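Local coordinates for proline iminopeptidase-related protein (Thermus thermophilus, PDB 2YYS), which is of unknown function but has an alpha/beta-hydrolase fold and probably acts as a peptidase, at residues Leu198-Arg202 / Asn203-Arg207; Leu208-Thr211 / Pro212-Pro216; Lys159-Pro163 / Lys164-Asp168; Tyr233-Ala236 / Glu237-Ala240. All coordinates share one frame; numbering follows the deposited sequence.

Contact 1: Leu198-Arg202 / Asn203-Arg207; sequences LAFLR and NGLWR
Phe200 and Leu205 bring together the two ends of a Schellman motif that closes helix 195-202, one of the helices inserted between strands 119-125 and 221-226 of the alpha/beta-hydrolase fold. Leu205 N reaches back to Phe200 O at 3.0 Å and Gly204 N to Leu201 O at 3.2 Å, the second donor standing well above the carbonyl plane. Gly204 takes the positive phi (95°) that turns the chain out of the helix, where a side chain would be jammed against the preceding carbonyl. The buried side is apolar: Phe200 CB meets Leu205 CD2 at 4.0 Å, and Pro35 packs against both residues. Asn203 N also closes the last helical turn on Ala199 O at 2.9 Å, while the amide ND2 donates across to the carbonyls of Pro73 and Phe76 in a neighbouring loop. An alanine at Asn203 would keep the backbone bond but would probably leave those two carbonyls without their shared donor, so that the loop is held less firmly. The loose side is that of the exposed Arg202, whose guanidinium passes Asn203 OD1 edge-on, too far for a bond. At the solvent margin Leu201 makes a close contact: its chi1 of 174° carries CD1 forward along the chain to 3.5 Å from Trp206 CD1, and helices 131-141 and 150-160 back the indole. At the indole edge, in its plane, a water bridges the segments, donating to Leu201 O at 2.7 Å and accepting from Trp206 N at 3.1 Å.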
# COMPACT_ATOMS: atom_id res chain seq x y z
N LEU A 198 4.74 11.41 -11.16
CA LEU A 198 5.23 12.76 -11.44
C LEU A 198 4.34 13.83 -10.82
O LEU A 198 4.83 14.80 -10.26
CB LEU A 198 5.36 12.99 -12.95
CG LEU A 198 6.50 12.23 -13.63
CD1 LEU A 198 6.44 12.40 -15.16
CD2 LEU A 198 7.89 12.67 -13.10
N ALA A 199 3.02 13.63 -10.88
CA ALA A 199 2.08 14.59 -10.33
C ALA A 199 2.15 14.62 -8.80
O ALA A 199 2.11 15.67 -8.21
CB ALA A 199 0.66 14.29 -10.79
N PHE A 200 2.23 13.46 -8.16
CA PHE A 200 2.33 13.45 -6.70
C PHE A 200 3.62 14.14 -6.26
O PHE A 200 3.61 14.91 -5.30
CB PHE A 200 2.20 12.03 -6.14
CG PHE A 200 0.78 11.62 -5.84
CD1 PHE A 200 0.14 12.10 -4.70
CD2 PHE A 200 0.09 10.77 -6.69
CE1 PHE A 200 -1.18 11.73 -4.40
CE2 PHE A 200 -1.23 10.40 -6.41
CZ PHE A 200 -1.86 10.88 -5.26
N LEU A 201 4.71 13.90 -6.99
CA LEU A 201 6.01 14.53 -6.73
C LEU A 201 5.91 16.05 -6.83
O LEU A 201 6.35 16.77 -5.94
CB LEU A 201 7.08 14.02 -7.72
CG LEU A 201 8.47 14.68 -7.71
CD1 LEU A 201 9.20 14.43 -6.41
CD2 LEU A 201 9.33 14.20 -8.89
N ARG A 202 5.29 16.52 -7.91
CA ARG A 202 5.08 17.94 -8.16
C ARG A 202 4.17 18.56 -7.10
O ARG A 202 4.40 19.68 -6.68
CB ARG A 202 4.50 18.11 -9.57
CG ARG A 202 3.98 19.48 -9.97
CD ARG A 202 3.25 19.44 -11.33
NE ARG A 202 3.12 20.73 -12.01
CZ ARG A 202 2.31 21.73 -11.62
NH1 ARG A 202 1.54 21.62 -10.53
NH2 ARG A 202 2.27 22.86 -12.33
N ASN A 203 3.15 17.83 -6.65
CA ASN A 203 2.22 18.34 -5.65
C ASN A 203 2.76 18.30 -4.21
O ASN A 203 2.04 18.66 -3.30
CB ASN A 203 0.88 17.60 -5.74
CG ASN A 203 0.14 17.86 -7.07
OD1 ASN A 203 0.49 18.77 -7.82
ND2 ASN A 203 -0.86 17.04 -7.37
N GLY A 204 4.01 17.87 -4.02
CA GLY A 204 4.67 17.92 -2.71
C GLY A 204 4.60 16.65 -1.85
O GLY A 204 4.63 16.74 -0.61
N LEU A 205 4.54 15.48 -2.48
CA LEU A 205 4.40 14.22 -1.75
C LEU A 205 5.55 13.97 -0.78
O LEU A 205 5.34 13.47 0.31
CB LEU A 205 4.32 13.03 -2.71
CG LEU A 205 4.17 11.64 -2.04
CD1 LEU A 205 2.83 11.51 -1.36
CD2 LEU A 205 4.33 10.53 -3.05
N TRP A 206 6.76 14.32 -1.19
CA TRP A 206 7.93 14.12 -0.33
C TRP A 206 7.98 15.00 0.92
O TRP A 206 8.77 14.73 1.82
CB TRP A 206 9.20 14.22 -1.16
CG TRP A 206 9.33 13.02 -1.99
CD1 TRP A 206 8.92 12.87 -3.28
CD2 TRP A 206 9.82 11.75 -1.58
NE1 TRP A 206 9.15 11.59 -3.71
CE2 TRP A 206 9.71 10.87 -2.68
CE3 TRP A 206 10.36 11.25 -0.39
CZ2 TRP A 206 10.12 9.54 -2.63
CZ3 TRP A 206 10.77 9.93 -0.34
CH2 TRP A 206 10.64 9.09 -1.45
N ARG A 207 7.14 16.03 0.98
CA ARG A 207 6.96 16.81 2.21
C ARG A 207 5.89 16.23 3.13
O ARG A 207 5.75 16.67 4.26
CB ARG A 207 6.62 18.27 1.88
CG ARG A 207 7.71 18.99 1.09
CD ARG A 207 7.48 20.50 0.92
NE ARG A 207 6.16 20.79 0.34
CZ ARG A 207 5.90 20.93 -0.97
NH1 ARG A 207 6.85 20.78 -1.89
NH2 ARG A 207 4.66 21.21 -1.36
O HOH W 1 7.54 16.05 -3.62

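Contact 2: Leu208-Thr211 / Pro212-Pro216; sequences LDYT and PYLTP
Tyr210 and Tyr213 pack against each other across a short 3-10 turn that follows an Asx turn, in the loop leading to strand 221-226. Backbone bonds shape the turn: Tyr213 N donates to Tyr210 O and Leu214 N to Thr211 O, each at 3.0 Å and each from above the carbonyl plane. The Asx turn lies just ahead of it. Asp209 OD1 takes two donors: Thr211 N, from above the carboxylate plane at 3.1 Å, closes the Asx turn, and Thr211 OG1, in the syn lone pair, gains a bond that helps set the rotation of its hydroxyl. Apolar contacts centre on the buried Tyr210 ring. From the exposed side Tyr213 CB lies over one face of it in a CH-pi contact, 4.0 Å from its centroid, while the two rings meet obliquely with planes at 49°. Leu214 CD2 reaches CD2 of the Tyr210 ring at 3.8 Å, and both residues pack on Leu110 of helix 105-115. Water completes the polar network. One molecule donates to both Thr211 O and Leu214 O; another serves the phenol of Tyr210, which also bonds to Glu111 OE2, and gives its second hydrogen to Tyr213 O at 3.2 Å.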
# COMPACT_ATOMS: atom_id res chain seq x y z
N LEU A 208 5.13 15.24 2.66
CA LEU A 208 4.00 14.75 3.43
C LEU A 208 4.45 13.88 4.60
O LEU A 208 5.01 12.81 4.41
CB LEU A 208 3.02 13.96 2.55
CG LEU A 208 1.87 13.29 3.33
CD1 LEU A 208 0.97 14.33 4.03
CD2 LEU A 208 1.06 12.40 2.40
N ASP A 209 4.19 14.37 5.81
CA ASP A 209 4.29 13.56 7.01
C ASP A 209 2.91 13.40 7.61
O ASP A 209 2.42 14.28 8.31
CB ASP A 209 5.24 14.21 8.01
CG ASP A 209 5.38 13.40 9.28
OD1 ASP A 209 5.02 12.20 9.27
OD2 ASP A 209 5.85 13.88 10.33
N TYR A 210 2.29 12.25 7.36
CA TYR A 210 0.97 11.91 7.87
C TYR A 210 0.95 11.58 9.38
O TYR A 210 -0.13 11.44 9.98
CB TYR A 210 0.40 10.73 7.06
CG TYR A 210 -1.07 10.49 7.27
CD1 TYR A 210 -2.01 11.37 6.76
CD2 TYR A 210 -1.52 9.41 8.02
CE1 TYR A 210 -3.38 11.17 6.96
CE2 TYR A 210 -2.87 9.20 8.24
CZ TYR A 210 -3.80 10.08 7.70
OH TYR A 210 -5.14 9.88 7.91
N THR A 211 2.13 11.44 9.99
CA THR A 211 2.24 11.04 11.40
C THR A 211 1.28 11.74 12.37
O THR A 211 0.66 11.05 13.19
CB THR A 211 3.67 11.24 11.91
OG1 THR A 211 4.60 10.53 11.09
CG2 THR A 211 3.85 10.62 13.29
N PRO A 212 1.16 13.06 12.34
CA PRO A 212 0.32 13.76 13.34
C PRO A 212 -1.16 13.40 13.28
O PRO A 212 -1.88 13.60 14.25
CB PRO A 212 0.52 15.25 13.02
CG PRO A 212 1.70 15.33 12.13
CD PRO A 212 1.76 14.01 11.39
N TYR A 213 -1.61 12.86 12.15
CA TYR A 213 -3.01 12.50 11.96
C TYR A 213 -3.32 11.10 12.48
O TYR A 213 -4.49 10.71 12.55
CB TYR A 213 -3.40 12.70 10.48
CG TYR A 213 -2.99 14.08 9.98
CD1 TYR A 213 -3.57 15.24 10.51
CD2 TYR A 213 -1.97 14.24 9.03
CE1 TYR A 213 -3.18 16.52 10.08
CE2 TYR A 213 -1.57 15.53 8.60
CZ TYR A 213 -2.19 16.66 9.13
OH TYR A 213 -1.80 17.93 8.72
N LEU A 214 -2.29 10.37 12.88
CA LEU A 214 -2.46 9.05 13.50
C LEU A 214 -2.90 9.16 14.97
O LEU A 214 -2.17 9.67 15.81
CB LEU A 214 -1.15 8.27 13.45
CG LEU A 214 -0.48 8.10 12.10
CD1 LEU A 214 0.91 7.49 12.32
CD2 LEU A 214 -1.33 7.24 11.17
N THR A 215 -4.10 8.67 15.26
CA THR A 215 -4.60 8.61 16.63
C THR A 215 -5.27 7.25 16.85
O THR A 215 -5.52 6.52 15.89
CB THR A 215 -5.64 9.73 16.88
OG1 THR A 215 -6.74 9.57 16.00
CG2 THR A 215 -5.08 11.11 16.53
N PRO A 216 -5.53 6.89 18.11
CA PRO A 216 -6.08 5.56 18.41
C PRO A 216 -7.35 5.24 17.64
O PRO A 216 -8.29 6.03 17.57
CB PRO A 216 -6.30 5.61 19.92
CG PRO A 216 -5.24 6.56 20.40
CD PRO A 216 -5.27 7.65 19.35
O HOH W 2 -5.78 8.81 10.38
O HOH W 3 0.38 10.97 15.80

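Contact 3: Lys159-Pro163 / Lys164-Asp168; sequences KREEP and KALFD
Glu161 and Leu166 meet across the first turn of helix 163-171, on either side of Glu162 at its N-cap, in the positions a hydrophobic staple would occupy; here the CB and the carboxylate end of a glutamate stand in for one apolar residue. Leu166 CD2 touches Glu161 OE2 at 3.7 Å, and the Glu161 CB lies 4.0 Å from Leu166 CG, the two side chains running at a slant to one another. Alongside, Glu161 OE1 comes within 4.1 Å of Ala165 CB. The opening helical bonds hold these groups in place. Leu166 N donates to Glu162 O in the carbonyl plane at 3.3 Å, and Phe167 N to Pro163 O at 2.9 Å in an almost straight bond (177°). The same Pro163 oxygen sits at the edge of the Phe167 ring, 3.4 Å from CD2. Farther out, Glu161 OE1 forms a salt bridge with Arg169, farther along helix 163-171, steadying its carboxylate, while Leu166 packs on Leu138, Ala142, Ala157 and Leu158, joining the turn to helices 131-141 and 150-160. An alanine in place of Leu166 would probably open a gap among these helices and leave Glu161 without its apolar neighbour. On the solvent side a water accepts from Lys164 N, which has no helical acceptor this early in the helix. The Lys164 chain, bent at its last torsion (chi4 -64°), carries NZ to Glu182 and to the syn lone pair of Asp168 OD2 at 2.8 Å.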
# COMPACT_ATOMS: atom_id res chain seq x y z
N LYS A 159 21.49 12.15 -7.21
CA LYS A 159 22.72 12.55 -7.89
C LYS A 159 23.78 11.45 -7.77
O LYS A 159 24.59 11.27 -8.67
CB LYS A 159 23.28 13.85 -7.29
CG LYS A 159 22.59 15.13 -7.78
CD LYS A 159 23.38 16.37 -7.33
CE LYS A 159 22.55 17.65 -7.42
NZ LYS A 159 23.13 18.73 -6.56
N ARG A 160 23.77 10.73 -6.64
CA ARG A 160 24.78 9.70 -6.37
C ARG A 160 24.42 8.36 -6.99
O ARG A 160 25.29 7.67 -7.53
CB ARG A 160 25.00 9.56 -4.86
CG ARG A 160 25.68 10.79 -4.25
CD ARG A 160 26.26 10.57 -2.86
NE ARG A 160 27.72 10.46 -2.86
CZ ARG A 160 28.48 10.17 -1.79
NH1 ARG A 160 27.93 9.95 -0.60
NH2 ARG A 160 29.80 10.09 -1.93
N GLU A 161 23.15 7.98 -6.92
CA GLU A 161 22.69 6.69 -7.43
C GLU A 161 21.30 6.79 -8.02
O GLU A 161 20.52 7.65 -7.63
CB GLU A 161 22.68 5.65 -6.31
CG GLU A 161 24.01 5.49 -5.60
CD GLU A 161 24.06 4.24 -4.75
OE1 GLU A 161 23.81 3.16 -5.30
OE2 GLU A 161 24.35 4.35 -3.54
N GLU A 162 20.99 5.89 -8.95
CA GLU A 162 19.65 5.79 -9.52
C GLU A 162 18.62 5.38 -8.45
O GLU A 162 18.95 4.64 -7.52
CB GLU A 162 19.64 4.76 -10.67
CG GLU A 162 20.29 5.24 -11.97
CD GLU A 162 19.52 6.40 -12.60
OE1 GLU A 162 18.30 6.24 -12.86
OE2 GLU A 162 20.12 7.47 -12.81
N PRO A 163 17.38 5.86 -8.56
CA PRO A 163 16.33 5.50 -7.60
C PRO A 163 16.14 3.99 -7.45
O PRO A 163 16.03 3.52 -6.33
CB PRO A 163 15.06 6.18 -8.14
CG PRO A 163 15.40 6.72 -9.51
CD PRO A 163 16.89 6.80 -9.60
N LYS A 164 16.13 3.25 -8.55
CA LYS A 164 15.94 1.80 -8.47
C LYS A 164 17.00 1.14 -7.58
O LYS A 164 16.67 0.28 -6.76
CB LYS A 164 15.95 1.15 -9.86
CG LYS A 164 15.73 -0.37 -9.83
CD LYS A 164 15.76 -0.97 -11.24
CE LYS A 164 15.38 -2.46 -11.23
NZ LYS A 164 16.35 -3.33 -10.48
N ALA A 165 18.26 1.53 -7.74
CA ALA A 165 19.34 0.98 -6.93
C ALA A 165 19.14 1.27 -5.43
O ALA A 165 19.38 0.40 -4.59
CB ALA A 165 20.70 1.51 -7.40
N LEU A 166 18.70 2.48 -5.09
CA LEU A 166 18.50 2.83 -3.70
C LEU A 166 17.28 2.12 -3.12
O LEU A 166 17.35 1.55 -2.04
CB LEU A 166 18.35 4.34 -3.53
CG LEU A 166 19.59 5.18 -3.82
CD1 LEU A 166 19.22 6.66 -3.76
CD2 LEU A 166 20.72 4.89 -2.85
N PHE A 167 16.15 2.17 -3.82
CA PHE A 167 14.94 1.51 -3.33
C PHE A 167 15.15 -0.01 -3.24
O PHE A 167 14.64 -0.63 -2.32
CB PHE A 167 13.71 1.85 -4.19
CG PHE A 167 13.04 3.16 -3.81
CD1 PHE A 167 12.32 3.27 -2.62
CD2 PHE A 167 13.14 4.27 -4.63
CE1 PHE A 167 11.70 4.47 -2.27
CE2 PHE A 167 12.53 5.47 -4.28
CZ PHE A 167 11.81 5.57 -3.10
N ASP A 168 15.92 -0.59 -4.16
CA ASP A 168 16.17 -2.04 -4.15
C ASP A 168 16.90 -2.45 -2.86
O ASP A 168 16.60 -3.48 -2.26
CB ASP A 168 17.02 -2.48 -5.36
CG ASP A 168 16.20 -2.68 -6.66
OD1 ASP A 168 14.95 -2.56 -6.66
OD2 ASP A 168 16.77 -2.98 -7.74
O HOH W 4 16.11 3.89 -11.54

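Contact 4: Tyr233-Ala236 / Glu237-Ala240; sequences YPYA and EEVA
Tyr233 and Glu237 are joined by a side-chain hydrogen bond at the start of helix 236-243: the phenol OH donates to Glu237 OE2 at 2.6 Å. The oxygen lies at the edge of the ring, in its plane, and receives the proton in its anti lone pair, with the carboxylate turned 55° from the ring. The bend in the Glu237 chain (chi2 -83°) carries the acid back over the turn to reach it. The cis peptide before Pro234 brings the proline CB over one face of the same ring. Among backbone bonds, Glu237 N donates to Pro234 O at 3.0 Å and Ala240 N to Ala236 O at 3.0 Å, whereas Tyr235 O takes two weak bonds, from Glu238 N and Val239 N. Apolar contact gathers on Tyr235. Glu238 CB sits over one face of its ring in a CH-pi contact, 4.2 Å from the centroid, and Val239 CG2 approaches obliquely. The polar ends of this pair look elsewhere: Tyr235 OH bonds to Thr211 and Asn130, and Glu238 OE1 pairs with Arg242 one turn on. The turn opens the helix that links strand 221-226 to the parallel edge strand 247-250 in a beta-alpha-beta crossover; Tyr233 and Ala236 pack on Val225 of the first strand, while Glu237 and Ala240 rest on Ile247 of the second.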
# COMPACT_ATOMS: atom_id res chain seq x y z
N TYR A 233 10.35 0.14 8.13
CA TYR A 233 10.79 -0.19 9.49
C TYR A 233 12.14 0.48 9.77
O TYR A 233 13.01 0.49 8.89
CB TYR A 233 10.91 -1.72 9.67
CG TYR A 233 11.03 -2.12 11.12
CD1 TYR A 233 9.91 -2.16 11.94
CD2 TYR A 233 12.27 -2.37 11.70
CE1 TYR A 233 10.02 -2.46 13.29
CE2 TYR A 233 12.39 -2.68 13.06
CZ TYR A 233 11.25 -2.72 13.84
OH TYR A 233 11.33 -3.00 15.18
N PRO A 234 12.37 1.02 10.97
CA PRO A 234 11.48 0.94 12.14
C PRO A 234 10.39 2.01 12.31
O PRO A 234 9.75 1.99 13.35
CB PRO A 234 12.47 1.06 13.32
CG PRO A 234 13.57 1.93 12.79
CD PRO A 234 13.63 1.70 11.30
N TYR A 235 10.16 2.89 11.34
CA TYR A 235 9.13 3.91 11.52
C TYR A 235 7.73 3.32 11.75
O TYR A 235 6.90 3.95 12.40
CB TYR A 235 9.10 4.91 10.36
CG TYR A 235 8.50 6.21 10.81
CD1 TYR A 235 9.27 7.18 11.43
CD2 TYR A 235 7.14 6.46 10.64
CE1 TYR A 235 8.71 8.37 11.88
CE2 TYR A 235 6.57 7.63 11.07
CZ TYR A 235 7.35 8.59 11.69
OH TYR A 235 6.76 9.75 12.12
N ALA A 236 7.49 2.11 11.24
CA ALA A 236 6.21 1.44 11.41
C ALA A 236 5.87 1.22 12.89
O ALA A 236 4.70 1.07 13.22
CB ALA A 236 6.18 0.11 10.64
N GLU A 237 6.87 1.19 13.76
CA GLU A 237 6.63 1.14 15.21
C GLU A 237 5.85 2.38 15.69
O GLU A 237 4.97 2.25 16.53
CB GLU A 237 7.94 1.08 16.01
CG GLU A 237 8.81 -0.14 15.75
CD GLU A 237 8.40 -1.35 16.56
OE1 GLU A 237 7.31 -1.32 17.18
OE2 GLU A 237 9.17 -2.35 16.55
N GLU A 238 6.22 3.56 15.18
CA GLU A 238 5.50 4.81 15.46
C GLU A 238 4.05 4.71 15.00
O GLU A 238 3.14 5.11 15.72
CB GLU A 238 6.17 6.03 14.80
CG GLU A 238 7.48 6.51 15.43
CD GLU A 238 7.32 6.98 16.86
OE1 GLU A 238 6.19 7.36 17.27
OE2 GLU A 238 8.31 6.98 17.60
N VAL A 239 3.84 4.18 13.80
CA VAL A 239 2.50 4.03 13.24
C VAL A 239 1.65 3.18 14.16
O VAL A 239 0.53 3.54 14.51
CB VAL A 239 2.53 3.38 11.83
CG1 VAL A 239 1.13 3.07 11.34
CG2 VAL A 239 3.21 4.31 10.85
N ALA A 240 2.19 2.03 14.55
CA ALA A 240 1.44 1.09 15.36
C ALA A 240 1.13 1.68 16.74
O ALA A 240 0.04 1.51 17.26
CB ALA A 240 2.20 -0.20 15.51

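How the contacts relate
Contacts 1 and 2 follow directly in sequence, their centres about 18 Å apart, and carry the chain from the last inserted helix on toward strand 221-226. Contact 2 meets contact 4, with centres about 12 Å apart: Thr211 OG1 lies 2.5 Å from Tyr235 OH, a probable hydrogen bond, and Leu214 CD1 packs 3.9 Å from Val239 CA. At the other end, contact 1 touches contact 3 through Trp206 CH2 and Phe167 CZ, 4.1 Å apart. Bound glycerol lies about 4 Å from the Phe167 side chain and about 5 Å from that of Trp206, which may mark a pocket. Contacts 3 and 4 stay separate, about 11 Å between nearest atoms.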